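PDB 1VQV: thiamine monophosphate kinase from Aquifex aeolicus, which catalyses the ATP-dependent phosphorylation of thiamine monophosphate to thiamine diphosphate, the active form of vitamin B1, and works as a homodimer. Local coordinates for the interface of chains A and B. Sequence-based numbering; all coordinates share one arbitrary frame. Chains: chain A/B, thiamine monophosphate kinase.

Contact 1: the interface of chains A and B. Residues chain A 88, 97, 101, 120; chain B 3, 11, 15.
B:Ile15 and B:Leu11, one turn apart on helix 8-19 of chain B, press against A:Ile120 and the ring of A:Tyr101 in an apolar patch of the homodimer interface. B:Ile15 buries 57 Å² and uses both of its branches. Its CG2 methyl stands over the centre of one face of the A:Tyr101 ring, 3.6 Å from the centroid, in a CH-pi contact. The longer branch runs out with CG1 anti to the carbonyl carbon (chi1 -57°), which carries CD1 past the CE2 side of the ring to meet the CD1 methyl of A:Ile120 tip to tip. With an alanine in place of A:Tyr101, the CG2 methyl of B:Ile15 would probably lose the aromatic face it rests on, and a gap would open beside the helix. B:Leu11 comes at A:Ile120 obliquely; its CD2 lies 3.6 Å from CD1 of A:Ile120, so that one isoleucine methyl touches two side chains of the partner. Farther along, B:Leu3 from the short helix 3-6 crosses A:Leu88 and A:Val97 at about right angles. Its two methyls part company there: CD1 sits against CB of A:Leu88, and CD2 lies 3.8 Å from CG2 of A:Val97 on helix 94-111.

Contact 2: the interface of chains A and B. Residues chain A 81, 83, 116, 133; chain B 30, 40, 131.
B:Leu40, on strand 38-46, reaches into chain A between A:Trp81 and A:Val116 and buries 52 Å² there. One methyl does most of the touching: CD1 lies 3.7 Å from CB of A:Trp81 and 3.9 Å from CG2 of A:Val116, and the leucine crosses both side chains at about a right angle. Its CB faces CD1 of A:Leu83 at 4.0 Å. Beside it, B:Pro30 points the CB corner of its ring at one face of the A:Trp81 indole, CB standing 3.9 Å above the plane and displaced toward the rim, near CE2. Replacing A:Trp81 by an alanine would probably leave CB of B:Pro30 without the indole face it rests on and open a gap next to B:Leu40. On the other flank, A:Leu83 directs CD1 at the edge of the B:Phe131 ring, in its plane, so the phenyl meets this methyl by its rim and not by a face. The ring reaches this place because CG of B:Phe131 is anti to the backbone N (chi1 172°). Behind these groups, A:Trp81 and A:Leu83 are alternate residues of strand 78-88, which turns both side chains toward the partner, while A:Val133 projects from strand 127-136. The same strand of chain B carries B:Phe131, whose CZ lies 3.8 Å from CG2 of A:Val133.

Contact 3: the interface of chains A and B. Residues chain A 87, 119, 121, 123; chain B 43-44, 46, 50.
Strand 120-122 of chain A, with A:Asn119 just before it and A:Asn87 from strand 78-88, faces strand 38-46 of chain B, while B:His50 stands on the loop that follows. B:Asn46 is the main polar reader of chain A. Its amide ND2 donates to the hydroxyl OG of A:Ser121 at 2.9 Å, a weak bond bent to 126° at the hydrogen. The amide oxygen OD1 of the same side chain lies 2.6 Å from a water, which also bonds OD1 of A:Asn87 at 2.7 Å. The two asparagines approach from opposite directions with their amide planes 85° apart, and the water joins their oxygens. B:His50 braces the backbone of B:Asn46: its ring nitrogen ND1 accepts from the backbone N at 2.7 Å in a nearly straight bond, although the donor is tilted 26° out of the imidazole plane. The carbonyl oxygen of B:Val44 sits over the centre of one face of that ring. CG1 of B:Val44 packs 3.9 Å from CB of A:Ser121. A:Asn119 binds ATP and magnesium, B:Asp43 binds magnesium and B:His50 binds substrate, so this stretch brings ligand-binding residues of both subunits together and probably ties the active site to the dimer.

Contact 4: the interface of chains A and B. Residues chain A 3, 11, 15; chain B 88-89, 92, 94, 97.
With CG anti to the carbonyl carbon (chi1 -56°) and CD1 extending the chain (chi2 175°), A:Leu3 enters chain B between B:Leu88, B:Leu92 and B:Val97. The opposite choice at B:Leu92, CG anti to the backbone N at -173°, sets the two leucines side by side and pointing the same way, with CD1 of A:Leu3 3.6 Å from CB of B:Leu92. The same methyl meets CB of B:Leu88, whose side chain crosses A:Leu3 at about a right angle. The other methyl, CD2, turns to B:Val97 and lies 3.9 Å from its CG2. A:Leu3 thus spreads its two branches over different parts of the partner and buries 53 Å². Its main chain takes part as well: the backbone N donates to the carbonyl oxygen of B:Leu92 at 3.1 Å, so backbone and side chain of one residue both engage B:Leu92. A:Leu11 adds a lighter contact, its CD1 4.0 Å from CG1 of B:Val97, to which it runs obliquely. In the fold, the N-terminal segment of chain A, ahead of helix 12-19, is held against the end of strand 77-88 of chain B, the connection after it and the first turns of helix 94-111.

Contact 1: the interface of chains A and B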
# COMPACT_ATOMS: atom_id res chain seq x y z
N LEU A 88 1.77 6.29 -12.53
CA LEU A 88 1.24 7.06 -13.64
C LEU A 88 2.17 7.22 -14.85
O LEU A 88 3.38 7.34 -14.70
CB LEU A 88 0.87 8.46 -13.15
CG LEU A 88 0.14 8.54 -11.80
CD1 LEU A 88 0.18 9.97 -11.31
CD2 LEU A 88 -1.30 8.05 -11.94
N VAL A 97 -5.16 13.40 -12.89
CA VAL A 97 -4.73 13.15 -11.51
C VAL A 97 -5.47 14.07 -10.55
O VAL A 97 -5.87 13.65 -9.47
CB VAL A 97 -3.20 13.36 -11.37
CG1 VAL A 97 -2.78 13.20 -9.93
CG2 VAL A 97 -2.47 12.36 -12.24
N TYR A 101 -7.93 12.94 -7.47
CA TYR A 101 -7.85 13.25 -6.06
C TYR A 101 -9.06 14.00 -5.48
O TYR A 101 -9.30 13.97 -4.27
CB TYR A 101 -6.54 13.99 -5.79
CG TYR A 101 -5.37 13.04 -5.67
CD1 TYR A 101 -5.25 12.22 -4.56
CD2 TYR A 101 -4.41 12.95 -6.68
CE1 TYR A 101 -4.19 11.33 -4.44
CE2 TYR A 101 -3.34 12.07 -6.58
CZ TYR A 101 -3.23 11.27 -5.46
OH TYR A 101 -2.15 10.42 -5.33
N ILE A 120 4.46 8.50 -5.72
CA ILE A 120 4.18 8.33 -7.13
C ILE A 120 5.36 7.76 -7.91
O ILE A 120 6.52 7.99 -7.57
CB ILE A 120 3.71 9.65 -7.77
CG1 ILE A 120 2.48 10.15 -7.01
CG2 ILE A 120 3.35 9.43 -9.23
CD1 ILE A 120 2.05 11.55 -7.39
N LEU B 3 1.97 15.23 -16.94
CA LEU B 3 2.78 15.04 -15.74
C LEU B 3 4.24 15.39 -16.00
O LEU B 3 4.88 16.07 -15.19
CB LEU B 3 2.65 13.58 -15.24
CG LEU B 3 1.25 13.06 -14.87
CD1 LEU B 3 1.32 11.61 -14.42
CD2 LEU B 3 0.64 13.92 -13.77
N LEU B 11 4.01 18.22 -9.21
CA LEU B 11 2.96 17.22 -8.98
C LEU B 11 2.49 17.05 -7.55
O LEU B 11 1.28 16.99 -7.28
CB LEU B 11 3.40 15.86 -9.53
CG LEU B 11 2.27 14.83 -9.56
CD1 LEU B 11 1.03 15.46 -10.21
CD2 LEU B 11 2.71 13.60 -10.32
N ILE B 15 -1.33 17.69 -5.43
CA ILE B 15 -2.05 16.68 -4.67
C ILE B 15 -2.26 17.23 -3.28
O ILE B 15 -3.41 17.37 -2.84
CB ILE B 15 -1.25 15.38 -4.60
CG1 ILE B 15 -0.94 14.89 -6.01
CG2 ILE B 15 -2.01 14.35 -3.79
CD1 ILE B 15 -0.29 13.54 -6.06

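Contact 2: the interface of chains A and B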
# COMPACT_ATOMS: atom_id res chain seq x y z
N TRP A 81 -7.15 5.88 8.47
CA TRP A 81 -6.06 6.41 7.66
C TRP A 81 -5.85 5.76 6.31
O TRP A 81 -5.99 4.56 6.16
CB TRP A 81 -4.74 6.35 8.44
CG TRP A 81 -4.85 7.01 9.76
CD1 TRP A 81 -5.03 8.34 10.00
CD2 TRP A 81 -4.93 6.36 11.03
NE1 TRP A 81 -5.24 8.55 11.33
CE2 TRP A 81 -5.18 7.35 11.99
CE3 TRP A 81 -4.82 5.02 11.44
CZ2 TRP A 81 -5.32 7.06 13.35
CZ3 TRP A 81 -4.97 4.72 12.79
CH2 TRP A 81 -5.21 5.74 13.73
N LEU A 83 -3.35 5.60 2.63
CA LEU A 83 -2.12 5.82 1.89
C LEU A 83 -2.41 5.43 0.44
O LEU A 83 -2.85 4.32 0.16
CB LEU A 83 -0.97 4.96 2.44
CG LEU A 83 -0.28 5.37 3.73
CD1 LEU A 83 0.93 4.50 3.96
CD2 LEU A 83 0.14 6.82 3.64
N VAL A 116 -2.99 10.13 4.50
CA VAL A 116 -1.91 10.75 5.24
C VAL A 116 -0.64 10.81 4.40
O VAL A 116 0.35 11.42 4.80
CB VAL A 116 -1.63 9.97 6.54
CG1 VAL A 116 -2.75 10.21 7.53
CG2 VAL A 116 -1.52 8.47 6.23
N VAL A 133 -6.25 2.00 6.94
CA VAL A 133 -6.22 1.54 8.31
C VAL A 133 -7.53 1.92 8.98
O VAL A 133 -7.96 3.07 8.88
CB VAL A 133 -5.08 2.19 9.12
CG1 VAL A 133 -5.14 1.68 10.57
CG2 VAL A 133 -3.74 1.86 8.49
N PRO B 30 0.68 9.22 12.88
CA PRO B 30 -0.71 9.12 13.36
C PRO B 30 -0.74 8.66 14.83
O PRO B 30 0.09 7.84 15.24
CB PRO B 30 -1.36 8.06 12.45
CG PRO B 30 -0.50 8.01 11.28
CD PRO B 30 0.89 8.12 11.92
N LEU B 40 3.10 5.20 9.39
CA LEU B 40 2.61 4.59 8.19
C LEU B 40 3.54 4.95 7.04
O LEU B 40 3.89 6.13 6.84
CB LEU B 40 1.20 5.09 7.90
CG LEU B 40 0.25 4.98 9.10
CD1 LEU B 40 -1.12 5.51 8.69
CD2 LEU B 40 0.15 3.55 9.59
N PHE B 131 3.52 -1.92 2.11
CA PHE B 131 2.94 -1.07 3.13
C PHE B 131 3.45 -1.53 4.47
O PHE B 131 3.43 -2.72 4.77
CB PHE B 131 1.41 -1.19 3.07
CG PHE B 131 0.68 -0.50 4.20
CD1 PHE B 131 0.77 0.89 4.39
CD2 PHE B 131 -0.18 -1.24 5.02
CE1 PHE B 131 0.00 1.53 5.37
CE2 PHE B 131 -0.95 -0.61 6.01
CZ PHE B 131 -0.86 0.77 6.18

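Contact 3: the interface of chains A and B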
# COMPACT_ATOMS: atom_id res chain seq x y z
N ASN A 87 0.88 4.79 -9.85
CA ASN A 87 1.79 4.44 -10.93
C ASN A 87 1.19 5.16 -12.15
O ASN A 87 0.22 4.69 -12.73
CB ASN A 87 1.78 2.92 -11.17
CG ASN A 87 2.58 2.16 -10.14
OD1 ASN A 87 2.69 0.93 -10.22
ND2 ASN A 87 3.14 2.87 -9.15
N ASN A 119 3.22 7.61 -2.43
CA ASN A 119 4.31 7.95 -3.35
C ASN A 119 3.95 7.66 -4.81
O ASN A 119 3.25 6.69 -5.12
CB ASN A 119 5.59 7.19 -2.95
CG ASN A 119 5.64 5.77 -3.51
OD1 ASN A 119 5.46 5.56 -4.72
ND2 ASN A 119 5.90 4.79 -2.64
N SER A 121 5.04 7.01 -8.95
CA SER A 121 6.03 6.36 -9.78
C SER A 121 5.61 6.42 -11.26
O SER A 121 4.41 6.43 -11.57
CB SER A 121 6.15 4.91 -9.33
OG SER A 121 7.17 4.22 -10.03
N SER A 123 5.06 5.01 -15.03
CA SER A 123 4.66 3.70 -15.52
C SER A 123 3.93 3.72 -16.86
O SER A 123 3.45 4.76 -17.32
CB SER A 123 3.77 3.00 -14.50
OG SER A 123 4.55 2.31 -13.54
N ASP B 43 6.24 2.15 -0.16
CA ASP B 43 7.32 2.27 -1.13
C ASP B 43 6.98 1.38 -2.32
O ASP B 43 6.13 0.48 -2.21
CB ASP B 43 8.67 1.86 -0.53
CG ASP B 43 8.78 0.36 -0.32
OD1 ASP B 43 7.82 -0.22 0.23
OD2 ASP B 43 9.83 -0.24 -0.69
N VAL B 44 7.62 1.62 -3.45
CA VAL B 44 7.34 0.82 -4.63
C VAL B 44 8.58 0.44 -5.41
O VAL B 44 9.54 1.22 -5.50
CB VAL B 44 6.31 1.55 -5.55
CG1 VAL B 44 6.85 2.88 -6.02
CG2 VAL B 44 5.94 0.66 -6.74
N ASN B 46 9.36 -1.07 -9.15
CA ASN B 46 8.79 -1.44 -10.43
C ASN B 46 9.85 -1.92 -11.37
O ASN B 46 10.90 -1.28 -11.54
CB ASN B 46 8.03 -0.29 -11.06
CG ASN B 46 6.78 0.07 -10.30
OD1 ASN B 46 5.98 -0.79 -9.96
ND2 ASN B 46 6.61 1.36 -10.03
N HIS B 50 13.34 0.23 -10.87
CA HIS B 50 14.05 -0.09 -9.63
C HIS B 50 14.90 -1.35 -9.66
O HIS B 50 15.86 -1.48 -8.89
CB HIS B 50 13.06 -0.18 -8.47
CG HIS B 50 12.20 1.03 -8.32
ND1 HIS B 50 10.96 1.14 -8.91
CD2 HIS B 50 12.44 2.22 -7.73
CE1 HIS B 50 10.47 2.35 -8.68
NE2 HIS B 50 11.35 3.03 -7.97
O HOH W 1 3.64 -1.24 -8.92

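Contact 4: the interface of chains A and B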
# COMPACT_ATOMS: atom_id res chain seq x y z
N LEU A 3 2.51 -18.58 -13.59
CA LEU A 3 1.39 -18.19 -12.74
C LEU A 3 0.04 -18.67 -13.26
O LEU A 3 -0.74 -19.26 -12.49
CB LEU A 3 1.40 -16.66 -12.54
CG LEU A 3 2.69 -16.03 -11.97
CD1 LEU A 3 2.57 -14.52 -11.94
CD2 LEU A 3 2.96 -16.56 -10.56
N LEU A 11 -1.80 -19.90 -6.15
CA LEU A 11 -0.58 -19.13 -5.95
C LEU A 11 -0.51 -18.71 -4.49
O LEU A 11 0.53 -18.82 -3.84
CB LEU A 11 -0.59 -17.86 -6.81
CG LEU A 11 0.59 -16.92 -6.53
CD1 LEU A 11 1.90 -17.68 -6.70
CD2 LEU A 11 0.54 -15.72 -7.46
N ILE A 15 2.25 -18.87 -1.25
CA ILE A 15 2.81 -17.71 -0.57
C ILE A 15 2.62 -17.90 0.92
O ILE A 15 3.60 -17.96 1.69
CB ILE A 15 2.07 -16.42 -0.99
CG1 ILE A 15 2.20 -16.21 -2.50
CG2 ILE A 15 2.61 -15.23 -0.20
CD1 ILE A 15 1.68 -14.86 -2.98
N LEU B 88 1.80 -8.93 -10.99
CA LEU B 88 2.63 -9.90 -11.69
C LEU B 88 2.14 -10.29 -13.08
O LEU B 88 0.94 -10.45 -13.31
CB LEU B 88 2.75 -11.16 -10.84
CG LEU B 88 3.14 -10.94 -9.38
CD1 LEU B 88 2.74 -12.14 -8.52
CD2 LEU B 88 4.62 -10.69 -9.31
N PRO B 89 3.07 -10.45 -14.03
CA PRO B 89 2.70 -10.85 -15.40
C PRO B 89 2.29 -12.32 -15.32
O PRO B 89 3.01 -13.13 -14.73
CB PRO B 89 4.00 -10.65 -16.18
CG PRO B 89 4.73 -9.61 -15.39
CD PRO B 89 4.48 -10.02 -13.97
N LEU B 92 4.87 -15.15 -15.53
CA LEU B 92 6.02 -15.10 -14.66
C LEU B 92 6.26 -16.48 -14.05
O LEU B 92 5.31 -17.21 -13.75
CB LEU B 92 5.79 -14.08 -13.55
CG LEU B 92 7.04 -13.84 -12.70
CD1 LEU B 92 8.10 -13.19 -13.57
CD2 LEU B 92 6.73 -12.97 -11.50
N VAL B 94 6.77 -19.24 -11.43
CA VAL B 94 6.28 -19.34 -10.07
C VAL B 94 7.44 -19.27 -9.08
O VAL B 94 7.30 -18.76 -7.97
CB VAL B 94 5.54 -20.67 -9.86
CG1 VAL B 94 5.16 -20.82 -8.41
CG2 VAL B 94 4.31 -20.71 -10.74
N VAL B 97 8.25 -15.80 -7.78
CA VAL B 97 7.41 -15.36 -6.68
C VAL B 97 7.82 -16.06 -5.40
O VAL B 97 7.94 -15.42 -4.36
CB VAL B 97 5.91 -15.63 -7.02
CG1 VAL B 97 5.03 -15.38 -5.82
CG2 VAL B 97 5.49 -14.73 -8.16

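Contacts 1 and 4 are two-fold counterparts, their C-alpha centres about 29 Å apart: in each, residue 3 of one subunit packs on residues 88 and 97 of the other, while residues 11 and 15 bury far more surface in contact 1 than in contact 4, so each subunit rests its N-terminal segment on the other. Contact 3 lies between them, about 12 Å from contact 1 and 19 Å from contact 4; contact 2 stands to one side, about 17 Å from contact 3, with which it shares strands 78-88 of chain A and 38-46 of chain B. All belong to the same two-fold homodimer interface.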